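PDB 3BJA: transcriptional regulator, MarR family, putative from Bacillus cereus, which probably binds DNA as a dimeric transcription factor of the MarR family. Local coordinates for residues A[77-82]-A[89-94]. Residues are numbered along the deposited sequence; the frame is centred on the assembly and turned at random.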
# COMPACT_ATOMS: atom_id res chain seq x y z
N VAL A 77 -12.02 -18.09 -6.52
CA VAL A 77 -12.88 -17.30 -7.43
C VAL A 77 -13.11 -18.01 -8.76
O VAL A 77 -12.34 -18.89 -9.15
CB VAL A 77 -12.29 -15.90 -7.74
CG1 VAL A 77 -11.99 -15.14 -6.44
CG2 VAL A 77 -11.03 -15.99 -8.62
N MSE A 78 -14.19 -17.59 -9.45
CA MSE A 78 -14.58 -18.10 -10.77
C MSE A 78 -14.84 -16.91 -11.70
O MSE A 78 -15.52 -15.96 -11.31
CB MSE A 78 -15.84 -18.95 -10.65
CG MSE A 78 -16.36 -19.55 -11.95
SE MSE A 78 -15.00 -20.55 -12.94
CE MSE A 78 -14.69 -22.02 -11.67
N THR A 79 -14.29 -16.97 -12.91
CA THR A 79 -14.44 -15.92 -13.93
C THR A 79 -15.17 -16.46 -15.17
O THR A 79 -15.03 -17.64 -15.55
CB THR A 79 -13.08 -15.28 -14.33
OG1 THR A 79 -12.26 -16.21 -15.03
CG2 THR A 79 -12.33 -14.77 -13.07
N GLU A 80 -15.95 -15.57 -15.79
CA GLU A 80 -16.73 -15.89 -16.99
C GLU A 80 -17.00 -14.63 -17.84
O GLU A 80 -17.12 -13.53 -17.29
CB GLU A 80 -18.06 -16.55 -16.59
CG GLU A 80 -19.02 -15.65 -15.78
CD GLU A 80 -20.27 -16.36 -15.25
OE1 GLU A 80 -20.36 -17.62 -15.28
OE2 GLU A 80 -21.17 -15.64 -14.77
N LYS A 81 -17.08 -14.81 -19.15
CA LYS A 81 -17.38 -13.71 -20.07
C LYS A 81 -18.86 -13.34 -19.94
O LYS A 81 -19.72 -14.23 -19.88
CB LYS A 81 -17.06 -14.10 -21.53
N ASN A 82 -19.15 -12.04 -19.88
CA ASN A 82 -20.53 -11.53 -19.80
C ASN A 82 -21.22 -11.81 -21.15
O ASN A 82 -20.73 -11.33 -22.18
CB ASN A 82 -20.53 -10.01 -19.52
CG ASN A 82 -21.94 -9.40 -19.43
OD1 ASN A 82 -22.94 -10.10 -19.22
ND2 ASN A 82 -22.01 -8.08 -19.57
N THR A 89 -15.27 -9.35 -18.46
CA THR A 89 -15.13 -10.55 -17.62
C THR A 89 -15.82 -10.31 -16.28
O THR A 89 -15.51 -9.34 -15.60
CB THR A 89 -13.65 -10.88 -17.36
OG1 THR A 89 -12.97 -11.02 -18.61
CG2 THR A 89 -13.49 -12.17 -16.58
N LEU A 90 -16.75 -11.20 -15.92
CA LEU A 90 -17.45 -11.16 -14.62
C LEU A 90 -16.71 -12.08 -13.67
O LEU A 90 -16.27 -13.15 -14.08
CB LEU A 90 -18.90 -11.64 -14.76
CG LEU A 90 -19.81 -10.83 -15.69
CD1 LEU A 90 -21.11 -11.58 -16.01
CD2 LEU A 90 -20.09 -9.44 -15.09
N VAL A 91 -16.58 -11.66 -12.40
CA VAL A 91 -15.85 -12.43 -11.36
C VAL A 91 -16.73 -12.61 -10.11
O VAL A 91 -17.51 -11.73 -9.74
CB VAL A 91 -14.55 -11.71 -10.93
CG1 VAL A 91 -13.66 -12.64 -10.11
CG2 VAL A 91 -13.78 -11.20 -12.13
N TYR A 92 -16.58 -13.75 -9.44
CA TYR A 92 -17.36 -14.06 -8.24
C TYR A 92 -16.72 -15.16 -7.39
O TYR A 92 -15.89 -15.92 -7.89
CB TYR A 92 -18.82 -14.43 -8.60
CG TYR A 92 -19.01 -15.61 -9.53
CD1 TYR A 92 -18.80 -15.48 -10.91
CD2 TYR A 92 -19.46 -16.85 -9.04
CE1 TYR A 92 -18.98 -16.57 -11.79
CE2 TYR A 92 -19.65 -17.95 -9.92
CZ TYR A 92 -19.41 -17.80 -11.29
OH TYR A 92 -19.60 -18.86 -12.16
N LEU A 93 -17.10 -15.20 -6.11
CA LEU A 93 -16.62 -16.23 -5.19
C LEU A 93 -17.25 -17.58 -5.48
O LEU A 93 -18.43 -17.66 -5.84
CB LEU A 93 -16.93 -15.88 -3.72
CG LEU A 93 -16.12 -14.78 -3.04
CD1 LEU A 93 -16.61 -14.61 -1.61
CD2 LEU A 93 -14.63 -15.09 -3.06
N THR A 94 -16.45 -18.64 -5.33
CA THR A 94 -16.91 -20.01 -5.43
C THR A 94 -17.35 -20.41 -4.01
O THR A 94 -17.18 -19.62 -3.06
CB THR A 94 -15.77 -20.97 -5.87
OG1 THR A 94 -14.74 -20.97 -4.87
CG2 THR A 94 -15.19 -20.54 -7.22
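M78 and E80 pair with Y92 and L90 in the antiparallel hairpin that forms the wing of this MarR-type winged helix-turn-helix domain, an element that in relatives commonly reaches DNA. Both hydrogen-bonded pairs satisfy their backbone in both directions: M78 N gives to Y92 O (2.8 Å) and Y92 N returns to M78 O (3.1 Å), while E80 N gives to L90 O and L90 N to E80 O (2.7 Å). L90 O also receives the CA-H of T79. On its other edge strand 89-93 is joined by backbone hydrogen bonds of T89 with M50 and of V91 with V48, which makes it the central strand. At the far end T94 OG1, an N-cap hydroxyl suited to this place, meets G97 N and G75 O.

V91 and T79, branched at CB as suits extended backbone, lie side by side on the face turned to the helices; V91 packs on helices 33-44 and 50-56, T79 on helix 64-73. On the other face, M78 CB sits over the Y92 ring, 4.1 Å from its centroid and offset toward the rim, while CG, anti to the backbone N (chi1 -180°), touches Y92 OH in van der Waals contact. The flexible selenomethionine chain then bends away. E80 crosses this tyrosine side chain with its carboxylate tilted 57° from the ring plane. K47 NZ forms a salt bridge with E80 OE2, probably favouring a charged carboxylate. E80 OE1 accepts a weak hydrogen bond from Y92 OH at 3.4 Å.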